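Local coordinates for glycerate dehydrogenase (Bacillus sp. 5mfcol3.1, PDB 6P2I), which reduces acyclic imino acids with NADPH as coenzyme, intercepting those that a partner oxidase releases, at residues L109-N114 with S138-K143; N114-Q119 with P133-S138; L189-D194 with L215-P220; V241-R246 with I264-V269. All coordinates share one frame; numbering follows the deposited sequence.

All four contacts, in the Rossmann-type coenzyme domain, illustrate how loops and helix ends are tied down. Contacts 1 and 2 share Asn-114 and Ser-138, their centres about 10 Å apart, and contact 2 is nested in the loop that contact 1 closes. Gln-119 NE2 of contact 2 comes close to Asn-267 O of contact 4, the centres about 14 Å apart. Lys-143 of contact 1 packs on Asp-194 of contact 3, and Met-218 of contact 3 on Val-241 of contact 4. Contacts 1, 2 and 4 touch the second subunit. In contact 3 the Met-190 side chain is about 12 Å from the bound NADP; Leu-136 of contact 2 has its side chain about 11 Å from a bound D-arginine.

Contact 1. Residues L109-N114 with S138-K143; sequences LLFAVN and SEIRDK. With EDO (1,2-ethanediol), chain E.
Ile-140 meets Phe-111 and Leu-110 of helix 99-114 at different angles. Its chi1 of 72° sets CG1 between the backbone N and the carbonyl carbon, and an extended chi2 (174°) carries CD1 to 3.6 Å from Phe-111 CZ; the side chains cross at about a right angle, and the methyl approaches the ring obliquely at its CZ and CE1 end. The other branch, CG2, rests 3.9 Å from Leu-110 CD2, and this pair crosses obliquely. The same CG2 lies close to the amide of Asn-114, whose ND2 is 2.8 Å from Ser-138 O and also gives an N-H to a water 3.1 Å away. Arg-248 holds OD1 of that amide by a hydrogen bond, which helps to fix the way the group is turned. In fold terms, segment 138-143 is the lead-in to strand 144-148 of the Rossmann-type parallel sheet, and it enters the strand through a type II beta turn from Ile-140 to Lys-143. The Lys-143 side chain bends back so that NZ bonds Glu-139 O at 2.8 Å, while Glu-281 of the second subunit forms a salt bridge with the same ammonium. Glu-104 of that subunit accepts from the backbone N of both Ile-140 and Arg-141. Beside Asn-114 another water joins the backbones, giving a proton to Asn-114 O at 2.9 Å and accepting one from Ser-138 N.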
loop_
_atom_site.group_PDB
_atom_site.type_symbol
_atom_site.label_atom_id
_atom_site.label_comp_id
_atom_site.label_asym_id
_atom_site.label_seq_id
_atom_site.Cartn_x
_atom_site.Cartn_y
_atom_site.Cartn_z
ATOM N N LEU A 109 -0.196 -1.572 4.851
ATOM C CA LEU A 109 -1.406 -1.798 5.630
ATOM C C LEU A 109 -2.442 -0.707 5.397
ATOM O O LEU A 109 -3.634 -1.002 5.251
ATOM C CB LEU A 109 -1.064 -1.867 7.114
ATOM C CG LEU A 109 -0.325 -3.122 7.544
ATOM C CD1 LEU A 109 0.153 -2.960 8.996
ATOM C CD2 LEU A 109 -1.217 -4.358 7.399
ATOM N N LEU A 110 -2.008 0.555 5.388
ATOM C CA LEU A 110 -2.924 1.673 5.198
ATOM C C LEU A 110 -3.676 1.545 3.882
ATOM O O LEU A 110 -4.896 1.707 3.837
ATOM C CB LEU A 110 -2.145 2.993 5.254
ATOM C CG LEU A 110 -2.848 4.282 4.817
ATOM C CD1 LEU A 110 -4.099 4.551 5.645
ATOM C CD2 LEU A 110 -1.878 5.459 4.916
ATOM N N PHE A 111 -2.954 1.246 2.803
ATOM C CA PHE A 111 -3.598 1.090 1.502
ATOM C C PHE A 111 -4.493 -0.148 1.472
ATOM O O PHE A 111 -5.582 -0.113 0.897
ATOM C CB PHE A 111 -2.534 1.010 0.405
ATOM C CG PHE A 111 -1.962 2.347 -0.006
ATOM C CD1 PHE A 111 -2.798 3.427 -0.308
ATOM C CD2 PHE A 111 -0.586 2.522 -0.101
ATOM C CE1 PHE A 111 -2.254 4.661 -0.684
ATOM C CE2 PHE A 111 -0.042 3.731 -0.464
ATOM C CZ PHE A 111 -0.877 4.804 -0.774
ATOM N N ALA A 112 -4.054 -1.252 2.095
ATOM C CA ALA A 112 -4.879 -2.456 2.130
ATOM C C ALA A 112 -6.201 -2.192 2.842
ATOM O O ALA A 112 -7.253 -2.689 2.423
ATOM C CB ALA A 112 -4.108 -3.592 2.812
ATOM N N VAL A 113 -6.170 -1.404 3.921
ATOM C CA VAL A 113 -7.408 -1.022 4.598
ATOM C C VAL A 113 -8.214 -0.072 3.724
ATOM O O VAL A 113 -9.413 -0.281 3.489
ATOM C CB VAL A 113 -7.099 -0.376 5.960
ATOM C CG1 VAL A 113 -8.370 0.202 6.584
ATOM C CG2 VAL A 113 -6.438 -1.384 6.918
ATOM N N ASN A 114 -7.562 0.989 3.235
ATOM C CA ASN A 114 -8.277 2.056 2.546
ATOM C C ASN A 114 -8.950 1.545 1.286
ATOM O O ASN A 114 -10.075 1.944 0.974
ATOM C CB ASN A 114 -7.316 3.195 2.200
ATOM C CG ASN A 114 -7.579 4.428 3.013
ATOM O OD1 ASN A 114 -8.026 4.340 4.158
ATOM N ND2 ASN A 114 -7.320 5.596 2.426
ATOM N N SER A 138 -10.693 6.914 0.328
ATOM C CA SER A 138 -10.112 8.237 0.484
ATOM C C SER A 138 -8.683 8.220 -0.032
ATOM O O SER A 138 -7.928 7.268 0.223
ATOM C CB SER A 138 -10.124 8.685 1.950
ATOM O OG SER A 138 -11.428 9.017 2.371
ATOM N N GLU A 139 -8.315 9.265 -0.765
ATOM C CA GLU A 139 -6.905 9.480 -1.067
ATOM C C GLU A 139 -6.180 9.843 0.215
ATOM O O GLU A 139 -6.729 10.543 1.070
ATOM C CB GLU A 139 -6.729 10.596 -2.095
ATOM C CG GLU A 139 -7.231 10.183 -3.478
ATOM C CD GLU A 139 -7.491 11.345 -4.421
ATOM O OE1 GLU A 139 -8.210 11.121 -5.417
ATOM O OE2 GLU A 139 -6.985 12.476 -4.195
ATOM N N ILE A 140 -4.944 9.357 0.360
ATOM C CA ILE A 140 -4.177 9.746 1.540
ATOM C C ILE A 140 -3.478 11.088 1.355
ATOM O O ILE A 140 -3.126 11.732 2.354
ATOM C CB ILE A 140 -3.168 8.654 1.956
ATOM C CG1 ILE A 140 -1.968 8.541 0.999
ATOM C CG2 ILE A 140 -3.883 7.308 2.144
ATOM C CD1 ILE A 140 -0.868 7.525 1.541
ATOM N N ARG A 141 -3.305 11.563 0.120
ATOM C CA ARG A 141 -2.705 12.874 -0.061
ATOM C C ARG A 141 -3.558 13.924 0.641
ATOM O O ARG A 141 -4.793 13.866 0.612
ATOM C CB ARG A 141 -2.562 13.201 -1.551
ATOM C CG ARG A 141 -2.047 14.615 -1.815
ATOM C CD ARG A 141 -1.922 14.912 -3.298
ATOM N NE ARG A 141 -1.586 16.309 -3.550
ATOM C CZ ARG A 141 -0.515 16.713 -4.224
ATOM N NH1 ARG A 141 0.323 15.825 -4.737
ATOM N NH2 ARG A 141 -0.290 18.008 -4.405
ATOM N N ASP A 142 -2.888 14.855 1.319
ATOM C CA ASP A 142 -3.460 15.991 2.042
ATOM C C ASP A 142 -4.157 15.581 3.332
ATOM O O ASP A 142 -4.712 16.457 4.019
ATOM C CB ASP A 142 -4.435 16.818 1.181
ATOM C CG ASP A 142 -3.722 17.663 0.149
ATOM O OD1 ASP A 142 -2.531 17.978 0.366
ATOM O OD2 ASP A 142 -4.351 18.013 -0.873
ATOM N N LYS A 143 -4.145 14.298 3.698
ATOM C CA LYS A 143 -4.717 13.892 4.970
ATOM C C LYS A 143 -3.693 14.078 6.079
ATOM O O LYS A 143 -2.500 14.261 5.838
ATOM C CB LYS A 143 -5.173 12.433 4.926
ATOM C CG LYS A 143 -6.202 12.160 3.830
ATOM C CD LYS A 143 -7.511 12.869 4.116
ATOM C CE LYS A 143 -8.517 12.624 2.997
ATOM N NZ LYS A 143 -7.963 13.038 1.674
HETATM C C1 EDO E . 1.899 13.017 -4.263
HETATM O O1 EDO E . 0.868 12.327 -3.549
HETATM C C2 EDO E . 1.609 12.971 -5.759
HETATM O O2 EDO E . 0.488 13.817 -6.044
HETATM O O HOH W 1 -6.973 8.476 3.635
HETATM O O HOH W 2 -10.809 4.465 2.218
#

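Contact 2. Residues N114-Q119 with P133-S138; sequences NRKILQ and PPFLCS
Cys-137 SG, set between its backbone N and carbonyl carbon by a chi1 of 71°, lies over one face of the Arg-115 guanidinium, 3.3 Å from NE and offset toward the rim. At the edge of the same group, in its plane, a water accepts from NE at 2.9 Å and donates to Ser-138 O. The Phe-135 ring has Pro-134 CB over one face, while at its edge Lys-116 CB comes 3.8 Å from CD1 and Gln-119 O lies 3.7 Å from CZ. Lys-116, with positive phi (50°), closes helix 99-114 in a Schellman motif and is also the N-cap of helix 117-125; segment 133-138 packs against this helix-to-helix connection. Arg-115 also reaches across the dimer interface, with NH2 bonded to Ala-101 O and NH1 to Ala-276 O, both of the second subunit. An alanine here would probably leave both of those carbonyls without their donor and open a gap against the Cys-137 sulphur. Lys-116 works mostly through water: its NZ donates to one at 2.7 Å that also lies close to Pro-134 O and Leu-136 O, and its CD packs 3.4 Å from Pro-134 O. Where the backbones come closest, Cys-137 CB sits 3.4 Å from Asn-114 O, a carbonyl that accepts from the water bound to Ser-138 N and has a second water 2.9 Å away.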
loop_
_atom_site.group_PDB
_atom_site.type_symbol
_atom_site.label_atom_id
_atom_site.label_comp_id
_atom_site.label_asym_id
_atom_site.label_seq_id
_atom_site.Cartn_x
_atom_site.Cartn_y
_atom_site.Cartn_z
ATOM N N ASN A 114 -7.562 0.989 3.235
ATOM C CA ASN A 114 -8.277 2.056 2.546
ATOM C C ASN A 114 -8.950 1.545 1.286
ATOM O O ASN A 114 -10.075 1.944 0.974
ATOM C CB ASN A 114 -7.316 3.195 2.200
ATOM C CG ASN A 114 -7.579 4.428 3.013
ATOM O OD1 ASN A 114 -8.026 4.340 4.158
ATOM N ND2 ASN A 114 -7.320 5.596 2.426
ATOM N N ARG A 115 -8.278 0.666 0.552
ATOM C CA ARG A 115 -8.790 0.177 -0.719
ATOM C C ARG A 115 -9.548 -1.133 -0.563
ATOM O O ARG A 115 -10.026 -1.680 -1.564
ATOM C CB ARG A 115 -7.631 0.005 -1.726
ATOM C CG ARG A 115 -6.788 1.262 -2.008
ATOM C CD ARG A 115 -7.705 2.388 -2.409
ATOM N NE ARG A 115 -7.060 3.655 -2.751
ATOM C CZ ARG A 115 -7.024 4.174 -3.985
ATOM N NH1 ARG A 115 -7.494 3.498 -5.013
ATOM N NH2 ARG A 115 -6.497 5.369 -4.192
ATOM N N LYS A 116 -9.669 -1.645 0.670
ATOM C CA LYS A 116 -10.358 -2.905 0.952
ATOM C C LYS A 116 -9.851 -4.008 0.036
ATOM O O LYS A 116 -10.622 -4.745 -0.583
ATOM C CB LYS A 116 -11.878 -2.746 0.846
ATOM C CG LYS A 116 -12.477 -1.824 1.899
ATOM C CD LYS A 116 -14.007 -1.806 1.836
ATOM C CE LYS A 116 -14.587 -0.874 2.892
ATOM N NZ LYS A 116 -14.280 0.560 2.615
ATOM N N ILE A 117 -8.519 -4.133 -0.010
ATOM C CA ILE A 117 -7.867 -5.074 -0.920
ATOM C C ILE A 117 -8.386 -6.495 -0.717
ATOM O O ILE A 117 -8.576 -7.241 -1.686
ATOM C CB ILE A 117 -6.338 -4.998 -0.748
ATOM C CG1 ILE A 117 -5.811 -3.650 -1.262
ATOM C CG2 ILE A 117 -5.655 -6.149 -1.480
ATOM C CD1 ILE A 117 -5.898 -3.485 -2.796
ATOM N N LEU A 118 -8.598 -6.913 0.540
ATOM C CA LEU A 118 -9.099 -8.263 0.780
ATOM C C LEU A 118 -10.435 -8.489 0.077
ATOM O O LEU A 118 -10.623 -9.496 -0.622
ATOM C CB LEU A 118 -9.229 -8.513 2.283
ATOM C CG LEU A 118 -7.921 -8.410 3.070
ATOM C CD1 LEU A 118 -8.190 -8.601 4.555
ATOM C CD2 LEU A 118 -6.925 -9.444 2.562
ATOM N N GLN A 119 -11.379 -7.557 0.255
ATOM C CA GLN A 119 -12.701 -7.694 -0.352
ATOM C C GLN A 119 -12.651 -7.480 -1.855
ATOM O O GLN A 119 -13.419 -8.102 -2.605
ATOM C CB GLN A 119 -13.675 -6.698 0.276
ATOM C CG GLN A 119 -14.113 -7.015 1.697
ATOM C CD GLN A 119 -13.114 -6.559 2.751
ATOM O OE1 GLN A 119 -12.161 -5.833 2.460
ATOM N NE2 GLN A 119 -13.338 -6.983 3.989
ATOM N N PRO A 133 -19.086 0.868 -5.709
ATOM C CA PRO A 133 -19.647 1.373 -4.430
ATOM C C PRO A 133 -18.989 0.780 -3.192
ATOM O O PRO A 133 -18.672 1.532 -2.257
ATOM C CB PRO A 133 -21.131 0.986 -4.519
ATOM C CG PRO A 133 -21.418 1.040 -5.974
ATOM C CD PRO A 133 -20.176 0.532 -6.656
ATOM N N PRO A 134 -18.754 -0.541 -3.117
ATOM C CA PRO A 134 -18.135 -1.074 -1.890
ATOM C C PRO A 134 -16.715 -0.596 -1.663
ATOM O O PRO A 134 -16.209 -0.732 -0.539
ATOM C CB PRO A 134 -18.171 -2.599 -2.096
ATOM C CG PRO A 134 -19.155 -2.829 -3.184
ATOM C CD PRO A 134 -19.018 -1.630 -4.077
ATOM N N PHE A 135 -16.065 -0.016 -2.675
ATOM C CA PHE A 135 -14.642 0.298 -2.625
ATOM C C PHE A 135 -14.373 1.793 -2.706
ATOM O O PHE A 135 -13.230 2.203 -2.924
ATOM C CB PHE A 135 -13.928 -0.477 -3.731
ATOM C CG PHE A 135 -14.171 -1.946 -3.623
ATOM C CD1 PHE A 135 -13.629 -2.647 -2.558
ATOM C CD2 PHE A 135 -14.995 -2.609 -4.509
ATOM C CE1 PHE A 135 -13.879 -3.999 -2.397
ATOM C CE2 PHE A 135 -15.246 -3.969 -4.362
ATOM C CZ PHE A 135 -14.687 -4.665 -3.299
ATOM N N LEU A 136 -15.404 2.606 -2.509
ATOM C CA LEU A 136 -15.221 4.044 -2.332
ATOM C C LEU A 136 -14.189 4.304 -1.250
ATOM O O LEU A 136 -14.358 3.870 -0.105
ATOM C CB LEU A 136 -16.547 4.686 -1.951
ATOM C CG LEU A 136 -16.546 6.189 -1.685
ATOM C CD1 LEU A 136 -16.127 6.953 -2.944
ATOM C CD2 LEU A 136 -17.922 6.612 -1.233
ATOM N N CYS A 137 -13.118 5.007 -1.608
ATOM C CA CYS A 137 -11.984 5.172 -0.714
ATOM C C CYS A 137 -11.645 6.649 -0.560
ATOM O O CYS A 137 -12.226 7.525 -1.209
ATOM C CB CYS A 137 -10.755 4.407 -1.225
ATOM S SG CYS A 137 -10.013 5.151 -2.696
ATOM N N SER A 138 -10.693 6.914 0.328
ATOM C CA SER A 138 -10.112 8.237 0.484
ATOM C C SER A 138 -8.683 8.220 -0.032
ATOM O O SER A 138 -7.928 7.268 0.223
ATOM C CB SER A 138 -10.124 8.685 1.950
ATOM O OG SER A 138 -11.428 9.017 2.371
HETATM O O HOH W 2 -10.809 4.465 2.218
HETATM O O HOH W 3 -12.670 1.128 -0.087
HETATM O O HOH W 4 -5.922 5.911 -1.298
HETATM O O HOH W 5 -15.926 1.624 0.743
#

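Contact 3. Residues L189-D194 with L215-P220; sequences LMKKSD and LSLMKP
Lys-219 meets Asp-194 because its CG lies anti to its own carbonyl carbon (chi1 -82°) and the chain runs extended beyond CG, bringing the ammonium past the end of helix 186-192. There NZ forms a salt bridge to Asp-194 OD1 at 2.7 Å, met on the syn side but 33° out of the carboxylate plane. A water held by NZ is also bonded to Lys-192 O, and the lysine methylenes pass Ser-193 O, with CD 3.5 Å away. An alanine in place of Lys-219 would probably leave Asp-194 OD1 without its cation and that water without its donor. Met-190, by contrast, is folded at chi2 and chi3, lies side by side with Met-218 and puts CE 3.9 Å from Met-218 CG. Another water ties the backbones, donating to Met-190 O and Ser-193 O and accepting from Lys-219 N at 2.8 Å. Just after the helix, Ser-193 OG and N grip Leu-189 O from opposite faces of its plane. The contact thus joins the approaches to two adjacent strands of the Rossmann-type sheet: Asp-194 leads into 195-198, where Met-190 and Met-218 both touch Ile-196, and Lys-219 precedes 223-226, while Met-218 also packs on Val-241 of helix 235-243.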
loop_
_atom_site.group_PDB
_atom_site.type_symbol
_atom_site.label_atom_id
_atom_site.label_comp_id
_atom_site.label_asym_id
_atom_site.label_seq_id
_atom_site.Cartn_x
_atom_site.Cartn_y
_atom_site.Cartn_z
ATOM N N LEU A 189 -3.885 14.516 18.950
ATOM C CA LEU A 189 -3.530 13.582 17.888
ATOM C C LEU A 189 -4.704 12.674 17.546
ATOM O O LEU A 189 -5.016 12.470 16.365
ATOM C CB LEU A 189 -2.321 12.741 18.292
ATOM C CG LEU A 189 -1.681 11.899 17.186
ATOM C CD1 LEU A 189 -0.181 11.783 17.436
ATOM C CD2 LEU A 189 -2.323 10.493 17.044
ATOM N N MET A 190 -5.366 12.122 18.568
ATOM C CA MET A 190 -6.489 11.225 18.319
ATOM C C MET A 190 -7.651 11.959 17.667
ATOM O O MET A 190 -8.353 11.377 16.836
ATOM C CB MET A 190 -6.943 10.557 19.621
ATOM C CG MET A 190 -5.858 9.726 20.315
ATOM S SD MET A 190 -5.233 8.373 19.306
ATOM C CE MET A 190 -6.616 7.229 19.351
ATOM N N LYS A 191 -7.861 13.233 18.015
ATOM C CA LYS A 191 -8.985 13.978 17.457
ATOM C C LYS A 191 -8.738 14.371 16.006
ATOM O O LYS A 191 -9.667 14.357 15.189
ATOM C CB LYS A 191 -9.254 15.232 18.286
ATOM C CG LYS A 191 -9.940 15.002 19.621
ATOM C CD LYS A 191 -10.055 16.319 20.374
ATOM C CE LYS A 191 -10.762 16.157 21.706
ATOM N NZ LYS A 191 -10.572 17.360 22.570
ATOM N N LYS A 192 -7.503 14.742 15.665
ATOM C CA LYS A 192 -7.248 15.406 14.391
ATOM C C LYS A 192 -6.721 14.478 13.303
ATOM O O LYS A 192 -6.758 14.857 12.127
ATOM C CB LYS A 192 -6.249 16.556 14.578
ATOM C CG LYS A 192 -6.694 17.646 15.553
ATOM C CD LYS A 192 -7.924 18.383 15.065
ATOM C CE LYS A 192 -7.729 19.894 15.163
ATOM N NZ LYS A 192 -7.319 20.335 16.527
ATOM N N SER A 193 -6.247 13.283 13.647
ATOM C CA SER A 193 -5.608 12.426 12.655
ATOM C C SER A 193 -6.632 11.685 11.809
ATOM O O SER A 193 -7.607 11.129 12.321
ATOM C CB SER A 193 -4.685 11.402 13.321
ATOM O OG SER A 193 -3.674 12.041 14.078
ATOM N N ASP A 194 -6.393 11.670 10.503
ATOM C CA ASP A 194 -7.123 10.767 9.625
ATOM C C ASP A 194 -6.542 9.370 9.684
ATOM O O ASP A 194 -7.270 8.379 9.525
ATOM C CB ASP A 194 -7.082 11.312 8.203
ATOM C CG ASP A 194 -7.687 12.681 8.118
ATOM O OD1 ASP A 194 -8.873 12.797 8.484
ATOM O OD2 ASP A 194 -6.999 13.651 7.710
ATOM N N LEU A 215 -9.471 6.114 22.246
ATOM C CA LEU A 215 -10.000 5.516 21.024
ATOM C C LEU A 215 -11.355 6.109 20.647
ATOM O O LEU A 215 -11.686 6.205 19.461
ATOM C CB LEU A 215 -10.111 3.999 21.189
ATOM C CG LEU A 215 -8.796 3.216 21.238
ATOM C CD1 LEU A 215 -9.038 1.829 21.786
ATOM C CD2 LEU A 215 -8.159 3.150 19.849
ATOM N N SER A 216 -12.148 6.523 21.631
ATOM C CA SER A 216 -13.460 7.082 21.326
ATOM C C SER A 216 -13.375 8.450 20.669
ATOM O O SER A 216 -14.395 8.949 20.181
ATOM C CB SER A 216 -14.305 7.186 22.592
ATOM O OG SER A 216 -13.888 8.280 23.392
ATOM N N LEU A 217 -12.196 9.067 20.646
ATOM C CA LEU A 217 -12.035 10.379 20.030
ATOM C C LEU A 217 -11.746 10.312 18.535
ATOM O O LEU A 217 -11.795 11.355 17.867
ATOM C CB LEU A 217 -10.914 11.155 20.723
ATOM C CG LEU A 217 -11.021 11.322 22.240
ATOM C CD1 LEU A 217 -9.738 11.930 22.766
ATOM C CD2 LEU A 217 -12.217 12.185 22.611
ATOM N N MET A 218 -11.468 9.119 17.997
ATOM C CA MET A 218 -11.068 8.976 16.599
ATOM C C MET A 218 -12.128 9.516 15.653
ATOM O O MET A 218 -13.326 9.518 15.953
ATOM C CB MET A 218 -10.781 7.508 16.264
ATOM C CG MET A 218 -9.794 6.850 17.205
ATOM S SD MET A 218 -8.804 5.532 16.494
ATOM C CE MET A 218 -9.906 4.117 16.694
ATOM N N LYS A 219 -11.662 9.966 14.492
ATOM C CA LYS A 219 -12.556 10.403 13.439
ATOM C C LYS A 219 -13.381 9.222 12.930
ATOM O O LYS A 219 -12.914 8.079 12.934
ATOM C CB LYS A 219 -11.750 11.013 12.299
ATOM C CG LYS A 219 -11.363 12.467 12.525
ATOM C CD LYS A 219 -10.500 12.951 11.374
ATOM C CE LYS A 219 -10.575 14.452 11.207
ATOM N NZ LYS A 219 -9.820 14.853 9.995
ATOM N N PRO A 220 -14.611 9.472 12.475
ATOM C CA PRO A 220 -15.471 8.362 12.032
ATOM C C PRO A 220 -14.918 7.577 10.860
ATOM O O PRO A 220 -15.333 6.428 10.661
ATOM C CB PRO A 220 -16.785 9.060 11.659
ATOM C CG PRO A 220 -16.746 10.355 12.382
ATOM C CD PRO A 220 -15.311 10.764 12.438
HETATM O O HOH W 6 -8.856 10.065 14.394
HETATM O O HOH W 7 -12.192 13.210 16.069
HETATM O O HOH W 8 -7.928 16.904 11.024
#

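Contact 4. Residues V241-R246 with I264-V269; sequences VLKQNR and IGLNNV
Leu-242, in the last turn of helix 235-243, packs against Leu-266 and Val-269; the helix closes with a Schellman motif whose positive-phi residue is Asn-245. On the tight side, Leu-242 CB meets Leu-266 CD1 and Leu-242 CD1 meets Val-269 CG1, both at 3.6 Å, each pair crossing at about a right angle. The other Leu-266 methyl, CD2, packs beside the Lys-243 backbone, 3.9 Å from its CA. With chi1 at 53°, Asn-268 CG stands between the backbone N and the carbonyl carbon, and its amide meets Leu-242: ND2 gives Leu-242 O a nearly straight bond of 3.0 Å (164°), while Asn-245 N reaches the same oxygen from the opposite face. Asn-268 OD1 faces Leu-242 CB and CD2, buried and without a polar partner in the model. The join thus fastens the helix end to the loop entering strand 269-271, outermost in the Rossmann-type sheet within this chain; Arg-125 of the second subunit donates to Ile-264 O and Leu-266 O.

On the looser solvent side, the amides of Asn-245 and Asn-268, turned 66° apart, bring ND2 to ND2 at 3.4 Å, two donors which do not bond to each other; a single water accepts from both, 3.0 Å from Asn-245 ND2 and 3.1 Å from Asn-268 ND2.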
loop_
_atom_site.group_PDB
_atom_site.type_symbol
_atom_site.label_atom_id
_atom_site.label_comp_id
_atom_site.label_asym_id
_atom_site.label_seq_id
_atom_site.Cartn_x
_atom_site.Cartn_y
_atom_site.Cartn_z
ATOM N N VAL A 241 -14.775 -0.727 18.902
ATOM C CA VAL A 241 -14.746 0.386 17.956
ATOM C C VAL A 241 -14.908 -0.126 16.529
ATOM O O VAL A 241 -15.722 0.389 15.751
ATOM C CB VAL A 241 -13.447 1.191 18.129
ATOM C CG1 VAL A 241 -13.188 2.062 16.914
ATOM C CG2 VAL A 241 -13.535 2.049 19.376
ATOM N N LEU A 242 -14.150 -1.164 16.173
ATOM C CA LEU A 242 -14.229 -1.715 14.823
ATOM C C LEU A 242 -15.540 -2.456 14.591
ATOM O O LEU A 242 -16.169 -2.295 13.537
ATOM C CB LEU A 242 -13.033 -2.630 14.571
ATOM C CG LEU A 242 -11.672 -1.929 14.523
ATOM C CD1 LEU A 242 -10.571 -2.886 14.948
ATOM C CD2 LEU A 242 -11.381 -1.400 13.127
ATOM N N LYS A 243 -15.974 -3.268 15.562
ATOM C CA LYS A 243 -17.235 -3.994 15.420
ATOM C C LYS A 243 -18.398 -3.044 15.165
ATOM O O LYS A 243 -19.312 -3.360 14.394
ATOM C CB LYS A 243 -17.509 -4.836 16.669
ATOM C CG LYS A 243 -18.773 -5.692 16.589
ATOM C CD LYS A 243 -18.668 -6.717 15.466
ATOM C CE LYS A 243 -19.993 -7.408 15.197
ATOM N NZ LYS A 243 -19.776 -8.731 14.544
ATOM N N GLN A 244 -18.386 -1.880 15.811
ATOM C CA GLN A 244 -19.447 -0.893 15.672
ATOM C C GLN A 244 -19.187 0.085 14.535
ATOM O O GLN A 244 -19.913 1.077 14.410
ATOM C CB GLN A 244 -19.630 -0.132 16.988
ATOM C CG GLN A 244 -20.073 -1.022 18.145
ATOM C CD GLN A 244 -20.089 -0.296 19.477
ATOM O OE1 GLN A 244 -20.353 0.905 19.544
ATOM N NE2 GLN A 244 -19.806 -1.028 20.550
ATOM N N ASN A 245 -18.167 -0.174 13.717
ATOM C CA ASN A 245 -17.836 0.652 12.554
ATOM C C ASN A 245 -17.684 2.122 12.940
ATOM O O ASN A 245 -18.099 3.026 12.212
ATOM C CB ASN A 245 -18.874 0.475 11.440
ATOM C CG ASN A 245 -18.984 -0.972 10.968
ATOM O OD1 ASN A 245 -20.017 -1.619 11.142
ATOM N ND2 ASN A 245 -17.915 -1.481 10.365
ATOM N N ARG A 246 -17.081 2.363 14.105
ATOM C CA ARG A 246 -16.850 3.727 14.570
ATOM C C ARG A 246 -15.613 4.365 13.944
ATOM O O ARG A 246 -15.438 5.584 14.072
ATOM C CB ARG A 246 -16.741 3.752 16.099
ATOM C CG ARG A 246 -18.083 3.598 16.813
ATOM C CD ARG A 246 -18.854 4.913 16.801
ATOM N NE ARG A 246 -18.234 5.929 17.653
ATOM C CZ ARG A 246 -17.791 7.108 17.219
ATOM N NH1 ARG A 246 -17.243 7.966 18.072
ATOM N NH2 ARG A 246 -17.883 7.431 15.933
ATOM N N ILE A 264 -10.178 -11.348 14.851
ATOM C CA ILE A 264 -10.016 -12.198 13.670
ATOM C C ILE A 264 -11.313 -12.321 12.873
ATOM O O ILE A 264 -11.277 -12.640 11.678
ATOM C CB ILE A 264 -9.463 -13.583 14.101
ATOM C CG1 ILE A 264 -7.942 -13.597 13.988
ATOM C CG2 ILE A 264 -10.054 -14.728 13.297
ATOM C CD1 ILE A 264 -7.280 -12.656 14.915
ATOM N N GLY A 265 -12.456 -12.029 13.490
ATOM C CA GLY A 265 -13.744 -12.079 12.833
ATOM C C GLY A 265 -14.149 -10.826 12.085
ATOM O O GLY A 265 -15.174 -10.832 11.392
ATOM N N LEU A 266 -13.373 -9.753 12.192
ATOM C CA LEU A 266 -13.757 -8.455 11.648
ATOM C C LEU A 266 -13.402 -8.333 10.172
ATOM O O LEU A 266 -12.324 -8.752 9.737
ATOM C CB LEU A 266 -13.068 -7.329 12.413
ATOM C CG LEU A 266 -13.394 -7.154 13.891
ATOM C CD1 LEU A 266 -12.396 -6.181 14.511
ATOM C CD2 LEU A 266 -14.810 -6.656 14.054
ATOM N N ASN A 267 -14.304 -7.716 9.414
ATOM C CA ASN A 267 -14.104 -7.467 7.992
ATOM C C ASN A 267 -13.551 -6.079 7.703
ATOM O O ASN A 267 -13.536 -5.659 6.539
ATOM C CB ASN A 267 -15.415 -7.662 7.231
ATOM C CG ASN A 267 -16.518 -6.709 7.691
ATOM O OD1 ASN A 267 -16.290 -5.803 8.496
ATOM N ND2 ASN A 267 -17.725 -6.918 7.176
ATOM N N ASN A 268 -13.130 -5.344 8.729
ATOM C CA ASN A 268 -12.513 -4.040 8.525
ATOM C C ASN A 268 -11.147 -3.976 9.190
ATOM O O ASN A 268 -10.689 -2.899 9.581
ATOM C CB ASN A 268 -13.421 -2.909 9.020
ATOM C CG ASN A 268 -13.886 -3.096 10.462
ATOM O OD1 ASN A 268 -13.537 -4.073 11.127
ATOM N ND2 ASN A 268 -14.670 -2.143 10.952
ATOM N N VAL A 269 -10.483 -5.123 9.333
ATOM C CA VAL A 269 -9.089 -5.151 9.750
ATOM C C VAL A 269 -8.290 -5.891 8.689
ATOM O O VAL A 269 -8.803 -6.774 7.992
ATOM C CB VAL A 269 -8.885 -5.810 11.139
ATOM C CG1 VAL A 269 -9.687 -5.069 12.198
ATOM C CG2 VAL A 269 -9.258 -7.287 11.097
HETATM O O HOH W 9 -15.687 0.307 9.355
HETATM O O HOH W 10 -17.570 -4.712 11.116
#